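Endoglucanase(Endo-1,4-beta-glucanase)protein (Pseudomonas stutzeri, PDB 6R2J) probably hydrolyses internal beta-1,4-glucosidic bonds of cellulose as a family 5 endoglucanase, and binds cellobiose. Local coordinates at residues A[13-25]-A[35-47]. Residues are numbered along the deposited sequence; the frame is centred on the assembly and turned at random.
Sequences LHGVNISGAGFAP and HYFYPEKKHFKYY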
ATOM      1  N   LEU A  13      11.275  -7.153   1.874  1.00  9.72           N
ATOM      2  CA  LEU A  13      10.821  -6.370   0.737  1.00  8.97           C
ATOM      3  C   LEU A  13       9.384  -6.691   0.362  1.00  8.79           C
ATOM      4  O   LEU A  13       8.624  -5.781   0.016  1.00  8.38           O
ATOM      5  CB  LEU A  13      11.701  -6.655  -0.480  1.00  9.38           C
ATOM      6  CG  LEU A  13      13.140  -6.146  -0.524  1.00  9.75           C
ATOM      7  CD1 LEU A  13      13.752  -6.569  -1.893  1.00 10.35           C
ATOM      8  CD2 LEU A  13      13.252  -4.620  -0.351  1.00 11.62           C
ATOM      9  N   HIS A  14       8.993  -7.964   0.423  1.00  8.50           N
ATOM     10  CA  HIS A  14       7.752  -8.431  -0.184  1.00  9.44           C
ATOM     11  C   HIS A  14       6.755  -8.830   0.883  1.00 10.26           C
ATOM     12  O   HIS A  14       6.959  -9.808   1.624  1.00 11.20           O
ATOM     13  CB  HIS A  14       8.028  -9.557  -1.164  1.00 10.82           C
ATOM     14  CG  HIS A  14       8.944  -9.141  -2.264  1.00 10.75           C
ATOM     15  ND1 HIS A  14       8.709  -8.018  -3.023  1.00 10.09           N
ATOM     16  CD2 HIS A  14      10.135  -9.630  -2.675  1.00 10.74           C
ATOM     17  CE1 HIS A  14       9.700  -7.853  -3.880  1.00  9.88           C
ATOM     18  NE2 HIS A  14      10.567  -8.830  -3.701  1.00 10.53           N
ATOM     19  N   GLY A  15       5.696  -8.036   0.965  1.00 10.05           N
ATOM     20  CA  GLY A  15       4.746  -8.149   2.031  1.00 10.39           C
ATOM     21  C   GLY A  15       3.374  -8.341   1.471  1.00  8.44           C
ATOM     22  O   GLY A  15       3.238  -8.789   0.322  1.00  8.09           O
ATOM     23  N   VAL A  16       2.364  -7.981   2.278  1.00  6.81           N
ATOM     24  CA  VAL A  16       0.974  -8.268   1.973  1.00  6.70           C
ATOM     25  C   VAL A  16       0.110  -7.104   2.408  1.00  7.33           C
ATOM     26  O   VAL A  16       0.326  -6.514   3.463  1.00  8.20           O
ATOM     27  CB  VAL A  16       0.486  -9.551   2.685  1.00  9.08           C
ATOM     28  CG1 VAL A  16       1.153 -10.826   2.103  1.00 10.49           C
ATOM     29  CG2 VAL A  16       0.710  -9.454   4.183  1.00 10.22           C
ATOM     30  N   ASN A  17      -0.911  -6.817   1.621  1.00  6.61           N
ATOM     31  CA  ASN A  17      -1.983  -5.979   2.109  1.00  6.68           C
ATOM     32  C   ASN A  17      -2.918  -6.823   2.978  1.00  6.95           C
ATOM     33  O   ASN A  17      -3.275  -7.944   2.601  1.00  6.77           O
ATOM     34  CB  ASN A  17      -2.767  -5.414   0.938  1.00  6.55           C
ATOM     35  CG  ASN A  17      -2.009  -4.359   0.182  1.00  6.66           C
ATOM     36  OD1 ASN A  17      -2.057  -3.183   0.549  1.00  8.41           O
ATOM     37  ND2 ASN A  17      -1.358  -4.749  -0.910  1.00  7.19           N
ATOM     38  N   ILE A  18      -3.356  -6.250   4.110  1.00  6.80           N
ATOM     39  CA  ILE A  18      -4.205  -6.942   5.079  1.00  6.71           C
ATOM     40  C   ILE A  18      -5.538  -6.220   5.259  1.00  7.47           C
ATOM     41  O   ILE A  18      -5.562  -5.018   5.584  1.00  7.17           O
ATOM     42  CB  ILE A  18      -3.477  -7.126   6.420  1.00  7.80           C
ATOM     43  CG1 ILE A  18      -2.237  -8.018   6.214  1.00  9.05           C
ATOM     44  CG2 ILE A  18      -4.413  -7.746   7.460  1.00  8.34           C
ATOM     45  CD1 ILE A  18      -2.512  -9.534   5.943  1.00  8.25           C
ATOM     46  N   SER A  19      -6.642  -6.957   5.058  1.00  7.67           N
ATOM     47  CA  SER A  19      -8.009  -6.485   5.167  1.00  8.76           C
ATOM     48  C   SER A  19      -8.346  -6.231   6.639  1.00  8.92           C
ATOM     49  O   SER A  19      -7.632  -6.702   7.545  1.00  9.19           O
ATOM     50  CB  SER A  19      -8.961  -7.488   4.503  1.00  9.12           C
ATOM     51  OG  SER A  19      -8.721  -8.743   5.042  1.00  9.90           O
ATOM     52  N   GLY A  20      -9.500  -5.556   6.892  1.00  7.49           N
ATOM     53  CA  GLY A  20     -10.495  -5.167   5.878  1.00  6.36           C
ATOM     54  C   GLY A  20     -11.162  -3.882   6.326  1.00  7.87           C
ATOM     55  O   GLY A  20     -12.348  -3.724   6.189  1.00  8.84           O
ATOM     56  N   ALA A  21     -10.384  -2.937   6.873  1.00  9.28           N
ATOM     57  CA  ALA A  21     -10.887  -1.691   7.465  1.00  8.62           C
ATOM     58  C   ALA A  21     -11.359  -0.677   6.426  1.00  7.32           C
ATOM     59  O   ALA A  21     -12.018   0.304   6.798  1.00  7.43           O
ATOM     60  CB  ALA A  21      -9.793  -1.063   8.350  1.00  9.50           C
ATOM     61  N   GLY A  22     -11.024  -0.889   5.156  1.00  6.89           N
ATOM     62  CA  GLY A  22     -11.519  -0.083   4.076  1.00  7.98           C
ATOM     63  C   GLY A  22     -12.622  -0.716   3.272  1.00  8.91           C
ATOM     64  O   GLY A  22     -12.993  -0.164   2.231  1.00  9.98           O
ATOM     65  N   PHE A  23     -13.146  -1.849   3.709  1.00  9.76           N
ATOM     66  CA  PHE A  23     -14.214  -2.536   3.006  1.00 11.09           C
ATOM     67  C   PHE A  23     -15.497  -1.697   2.986  1.00 10.55           C
ATOM     68  O   PHE A  23     -15.783  -0.927   3.914  1.00  9.32           O
ATOM     69  CB  PHE A  23     -14.523  -3.836   3.769  1.00 12.56           C
ATOM     70  CG  PHE A  23     -13.650  -5.025   3.407  1.00 11.59           C
ATOM     71  CD1 PHE A  23     -12.342  -4.860   2.959  1.00 12.21           C
ATOM     72  CD2 PHE A  23     -14.166  -6.319   3.512  1.00 10.63           C
ATOM     73  CE1 PHE A  23     -11.566  -5.971   2.620  1.00 12.64           C
ATOM     74  CE2 PHE A  23     -13.424  -7.424   3.146  1.00 10.87           C
ATOM     75  CZ  PHE A  23     -12.111  -7.268   2.708  1.00 10.90           C
ATOM     76  N   ALA A  24     -16.292  -1.912   1.937  1.00 11.65           N
ATOM     77  CA  ALA A  24     -17.615  -1.301   1.783  1.00 10.73           C
ATOM     78  C   ALA A  24     -17.532   0.209   2.027  1.00 10.17           C
ATOM     79  O   ALA A  24     -18.257   0.749   2.867  1.00 10.60           O
ATOM     80  CB  ALA A  24     -18.627  -1.961   2.699  1.00  9.37           C
ATOM     81  N   PRO A  25     -16.661   0.915   1.303  1.00  8.90           N
ATOM     82  CA  PRO A  25     -16.435   2.334   1.622  1.00  8.53           C
ATOM     83  C   PRO A  25     -17.631   3.225   1.409  1.00 11.70           C
ATOM     84  O   PRO A  25     -17.614   4.349   1.929  1.00 13.24           O
ATOM     85  CB  PRO A  25     -15.290   2.744   0.694  1.00  9.82           C
ATOM     86  CG  PRO A  25     -15.290   1.728  -0.403  1.00 10.00           C
ATOM     87  CD  PRO A  25     -15.838   0.452   0.175  1.00  9.76           C
ATOM     88  N   HIS A  35     -19.620  -4.376   8.064  1.00 11.36           N
ATOM     89  CA  HIS A  35     -19.253  -3.761   6.803  1.00 10.62           C
ATOM     90  C   HIS A  35     -17.764  -3.768   6.565  1.00  9.49           C
ATOM     91  O   HIS A  35     -17.330  -3.859   5.418  1.00 10.23           O
ATOM     92  CB  HIS A  35     -19.770  -2.323   6.781  1.00 10.99           C
ATOM     93  CG  HIS A  35     -21.221  -2.225   7.121  1.00 12.61           C
ATOM     94  ND1 HIS A  35     -21.674  -1.659   8.293  1.00 13.88           N
ATOM     95  CD2 HIS A  35     -22.324  -2.629   6.451  1.00 14.39           C
ATOM     96  CE1 HIS A  35     -22.993  -1.721   8.333  1.00 13.69           C
ATOM     97  NE2 HIS A  35     -23.412  -2.324   7.234  1.00 14.47           N
ATOM     98  N   TYR A  36     -16.982  -3.704   7.629  1.00  8.61           N
ATOM     99  CA  TYR A  36     -15.539  -3.767   7.546  1.00  8.12           C
ATOM    100  C   TYR A  36     -15.055  -4.554   8.754  1.00  7.95           C
ATOM    101  O   TYR A  36     -15.822  -4.895   9.656  1.00  9.00           O
ATOM    102  CB  TYR A  36     -14.910  -2.371   7.467  1.00 10.12           C
ATOM    103  CG  TYR A  36     -15.097  -1.523   8.724  1.00 11.83           C
ATOM    104  CD1 TYR A  36     -14.212  -1.628   9.791  1.00 11.24           C
ATOM    105  CD2 TYR A  36     -16.165  -0.626   8.850  1.00 10.02           C
ATOM    106  CE1 TYR A  36     -14.366  -0.878  10.913  1.00 11.41           C
ATOM    107  CE2 TYR A  36     -16.319   0.125   9.978  1.00  9.64           C
ATOM    108  CZ  TYR A  36     -15.414   0.001  11.016  1.00 10.09           C
ATOM    109  OH  TYR A  36     -15.551   0.767  12.153  1.00 10.66           O
ATOM    110  N   PHE A  37     -13.772  -4.884   8.734  1.00  7.78           N
ATOM    111  CA  PHE A  37     -13.202  -5.836   9.670  1.00  8.33           C
ATOM    112  C   PHE A  37     -11.750  -5.447   9.902  1.00  8.47           C
ATOM    113  O   PHE A  37     -11.069  -4.948   9.013  1.00  8.48           O
ATOM    114  CB  PHE A  37     -13.194  -7.286   9.130  1.00  9.83           C
ATOM    115  CG  PHE A  37     -14.431  -7.654   8.405  1.00 10.01           C
ATOM    116  CD1 PHE A  37     -15.599  -7.821   9.103  1.00  9.75           C
ATOM    117  CD2 PHE A  37     -14.453  -7.779   7.027  1.00 10.52           C
ATOM    118  CE1 PHE A  37     -16.771  -8.127   8.454  1.00 10.02           C
ATOM    119  CE2 PHE A  37     -15.618  -8.054   6.382  1.00 10.15           C
ATOM    120  CZ  PHE A  37     -16.768  -8.256   7.091  1.00 10.23           C
ATOM    121  N   TYR A  38     -11.298  -5.711  11.065  1.00 10.77           N
ATOM    122  CA  TYR A  38      -9.918  -5.604  11.498  1.00  8.95           C
ATOM    123  C   TYR A  38      -9.320  -6.987  11.785  1.00  8.39           C
ATOM    124  O   TYR A  38     -10.010  -7.910  12.218  1.00  8.77           O
ATOM    125  CB  TYR A  38      -9.862  -4.712  12.746  1.00  9.12           C
ATOM    126  CG  TYR A  38      -9.704  -3.246  12.385  1.00  8.35           C
ATOM    127  CD1 TYR A  38     -10.763  -2.509  11.913  1.00  9.22           C
ATOM    128  CD2 TYR A  38      -8.471  -2.615  12.488  1.00  8.90           C
ATOM    129  CE1 TYR A  38     -10.608  -1.170  11.580  1.00 10.47           C
ATOM    130  CE2 TYR A  38      -8.298  -1.281  12.146  1.00  9.35           C
ATOM    131  CZ  TYR A  38      -9.361  -0.552  11.703  1.00  9.34           C
ATOM    132  OH  TYR A  38      -9.170   0.775  11.360  1.00 10.44           O
ATOM    133  N   PRO A  39      -8.043  -7.159  11.475  1.00  8.47           N
ATOM    134  CA  PRO A  39      -7.418  -8.461  11.658  1.00  9.09           C
ATOM    135  C   PRO A  39      -7.168  -8.747  13.136  1.00  9.20           C
ATOM    136  O   PRO A  39      -7.222  -7.865  14.003  1.00  9.02           O
ATOM    137  CB  PRO A  39      -6.109  -8.334  10.867  1.00 10.42           C
ATOM    138  CG  PRO A  39      -5.788  -6.837  10.899  1.00 10.70           C
ATOM    139  CD  PRO A  39      -7.128  -6.155  10.881  1.00  8.73           C
ATOM    140  N   GLU A  40      -6.885 -10.024  13.398  1.00  7.82           N
ATOM    141  CA  GLU A  40      -6.603 -10.555  14.718  1.00  9.05           C
ATOM    142  C   GLU A  40      -5.178 -11.089  14.760  1.00  8.52           C
ATOM    143  O   GLU A  40      -4.486 -11.153  13.739  1.00  8.96           O
ATOM    144  CB  GLU A  40      -7.579 -11.672  15.059  1.00 10.36           C
ATOM    145  CG  GLU A  40      -9.008 -11.199  15.096  1.00 13.02           C
ATOM    146  CD  GLU A  40      -9.291 -10.289  16.295  1.00 15.88           C
ATOM    147  OE1 GLU A  40      -8.385 -10.082  17.153  1.00 17.22           O
ATOM    148  OE2 GLU A  40     -10.443  -9.804  16.380  1.00 18.08           O
ATOM    149  N   LYS A  41      -4.756 -11.525  15.951  1.00  8.14           N
ATOM    150  CA  LYS A  41      -3.394 -12.021  16.111  1.00  9.40           C
ATOM    151  C   LYS A  41      -3.086 -13.172  15.157  1.00  9.90           C
ATOM    152  O   LYS A  41      -1.924 -13.346  14.748  1.00 12.13           O
ATOM    153  CB  LYS A  41      -3.165 -12.443  17.556  1.00 11.10           C
ATOM    154  CG  LYS A  41      -4.094 -13.548  18.062  1.00 13.82           C
ATOM    155  CD  LYS A  41      -3.589 -14.044  19.435  1.00 16.94           C
ATOM    156  CE  LYS A  41      -4.455 -15.157  20.023  1.00 18.87           C
ATOM    157  NZ  LYS A  41      -5.763 -14.610  20.499  1.00 21.11           N
ATOM    158  N   LYS A  42      -4.098 -13.968  14.790  1.00  9.35           N
ATOM    159  CA  LYS A  42      -3.841 -15.121  13.928  1.00 10.91           C
ATOM    160  C   LYS A  42      -3.280 -14.686  12.581  1.00 11.32           C
ATOM    161  O   LYS A  42      -2.393 -15.344  12.023  1.00 13.05           O
ATOM    162  CB  LYS A  42      -5.114 -15.933  13.733  1.00 12.36           C
ATOM    163  CG  LYS A  42      -6.150 -15.219  12.875  1.00 14.94           C
ATOM    164  CD  LYS A  42      -7.442 -16.021  12.744  1.00 17.03           C
ATOM    165  CE  LYS A  42      -7.771 -16.361  11.300  1.00 18.36           C
ATOM    166  NZ  LYS A  42      -9.043 -17.135  11.213  1.00 20.40           N
ATOM    167  N   HIS A  43      -3.780 -13.573  12.044  1.00 10.61           N
ATOM    168  CA  HIS A  43      -3.313 -13.103  10.748  1.00 11.38           C
ATOM    169  C   HIS A  43      -1.848 -12.693  10.812  1.00 12.34           C
ATOM    170  O   HIS A  43      -1.033 -13.121   9.988  1.00 14.44           O
ATOM    171  CB  HIS A  43      -4.217 -11.967  10.254  1.00 11.67           C
ATOM    172  CG  HIS A  43      -5.652 -12.370  10.144  1.00  9.70           C
ATOM    173  ND1 HIS A  43      -6.627 -11.908  10.999  1.00  8.27           N
ATOM    174  CD2 HIS A  43      -6.267 -13.221   9.293  1.00  9.97           C
ATOM    175  CE1 HIS A  43      -7.788 -12.432  10.656  1.00  9.43           C
ATOM    176  NE2 HIS A  43      -7.591 -13.257   9.642  1.00 10.64           N
ATOM    177  N   PHE A  44      -1.482 -11.890  11.794  1.00 12.20           N
ATOM    178  CA  PHE A  44      -0.100 -11.436  11.851  1.00 12.44           C
ATOM    179  C   PHE A  44       0.847 -12.593  12.110  1.00 13.36           C
ATOM    180  O   PHE A  44       1.953 -12.621  11.560  1.00 15.06           O
ATOM    181  CB  PHE A  44       0.020 -10.377  12.920  1.00 12.19           C
ATOM    182  CG  PHE A  44      -0.797  -9.151  12.625  1.00 12.42           C
ATOM    183  CD1 PHE A  44      -0.252  -8.097  11.898  1.00 11.56           C
ATOM    184  CD2 PHE A  44      -2.142  -9.051  13.046  1.00 13.34           C
ATOM    185  CE1 PHE A  44      -0.996  -6.974  11.643  1.00 11.95           C
ATOM    186  CE2 PHE A  44      -2.898  -7.903  12.768  1.00 12.19           C
ATOM    187  CZ  PHE A  44      -2.321  -6.872  12.083  1.00 11.68           C
ATOM    188  N   LYS A  45       0.422 -13.554  12.942  1.00 12.15           N
ATOM    189  CA  LYS A  45       1.207 -14.752  13.219  1.00 11.47           C
ATOM    190  C   LYS A  45       1.377 -15.605  11.966  1.00 10.66           C
ATOM    191  O   LYS A  45       2.482 -16.082  11.671  1.00 12.64           O
ATOM    192  CB  LYS A  45       0.518 -15.564  14.320  1.00 13.09           C
ATOM    193  CG  LYS A  45       1.230 -16.851  14.804  1.00 14.79           C
ATOM    194  CD  LYS A  45       2.720 -16.698  14.941  1.00 16.62           C
ATOM    195  CE  LYS A  45       3.342 -17.885  15.657  1.00 17.21           C
ATOM    196  NZ  LYS A  45       2.399 -18.970  15.975  1.00 18.21           N
ATOM    197  N   TYR A  46       0.293 -15.833  11.224  1.00 10.27           N
ATOM    198  CA  TYR A  46       0.414 -16.601   9.992  1.00 10.16           C
ATOM    199  C   TYR A  46       1.452 -15.981   9.058  1.00  9.32           C
ATOM    200  O   TYR A  46       2.352 -16.669   8.574  1.00 11.34           O
ATOM    201  CB  TYR A  46      -0.932 -16.726   9.279  1.00 11.01           C
ATOM    202  CG  TYR A  46      -0.770 -17.428   7.945  1.00 10.35           C
ATOM    203  CD1 TYR A  46      -0.545 -18.783   7.883  1.00 10.98           C
ATOM    204  CD2 TYR A  46      -0.801 -16.715   6.751  1.00 10.98           C
ATOM    205  CE1 TYR A  46      -0.358 -19.411   6.652  1.00 11.82           C
ATOM    206  CE2 TYR A  46      -0.631 -17.313   5.541  1.00 10.68           C
ATOM    207  CZ  TYR A  46      -0.403 -18.660   5.482  1.00 12.01           C
ATOM    208  OH  TYR A  46      -0.219 -19.266   4.257  1.00 13.00           O
ATOM    209  N   TYR A  47       1.337 -14.688   8.767  1.00  9.60           N
ATOM    210  CA  TYR A  47       2.232 -14.114   7.758  1.00  9.37           C
ATOM    211  C   TYR A  47       3.653 -14.029   8.277  1.00  9.83           C
ATOM    212  O   TYR A  47       4.600 -14.305   7.546  1.00 11.17           O
ATOM    213  CB  TYR A  47       1.687 -12.783   7.241  1.00  9.43           C
ATOM    214  CG  TYR A  47       0.430 -13.015   6.438  1.00  8.62           C
ATOM    215  CD1 TYR A  47       0.485 -13.482   5.110  1.00  9.55           C
ATOM    216  CD2 TYR A  47      -0.807 -12.838   7.018  1.00  9.33           C
ATOM    217  CE1 TYR A  47      -0.677 -13.736   4.377  1.00  9.68           C
ATOM    218  CE2 TYR A  47      -1.972 -13.072   6.317  1.00 11.75           C
ATOM    219  CZ  TYR A  47      -1.922 -13.507   4.993  1.00 11.50           C
ATOM    220  OH  TYR A  47      -3.110 -13.715   4.320  1.00 11.69           O
TER
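Ala21 and Tyr38 meet closely: the methyl CB of Ala21 lies 3.3 Å from CE1 of Tyr38 and almost as near CZ, on the phenol end of the ring. Tyr38 OH goes on to bond Gln76, while its ring packs on helix 74-89; an alanine here would probably open a gap beside the Ala21 methyl and cost Gln76 one of its two phenol partners, that of Tyr36 remaining. Next to this pair the backbones join at Gly20, which follows a cis peptide bond. Phe37 N gives a nearly straight bond to Gly20 O (3.1 Å, 163°), coming from above the carbonyl plane, while Phe23 N reaches the same oxygen from the opposite face and closes the type I turn 20-23.

The Phe23 ring covers Gly20 CA with one face. With CG anti to the carbonyl carbon (chi1 -85°), it also brings CD2 within 3.7 Å of CE2 of Phe37, the two rings steeply inclined at 78°.

Earlier in the chain, on strand 14-18, Ile18 divides its branches: CG2 rests 3.8 Å from Pro39 CG, and CD1 slides along Tyr47 to 3.6 Å from CE2. Val16 CG2 sits over one face of the Tyr47 ring, near its rim, and Tyr46 CD2 covers the other; Tyr47 OH bonds Glu297.

The contact thus seats helix 41-49 on the first strand of the TIM barrel through Tyr47, and its lead-in mainly on the loop that follows the strand, within the unit completed by strand 54-59. Apolar packing supplies most of the hold, the polar ties gather at Gly20, and the buried Ser19 O, with Pro39 CD against it, finds no partner, probably at some energetic cost.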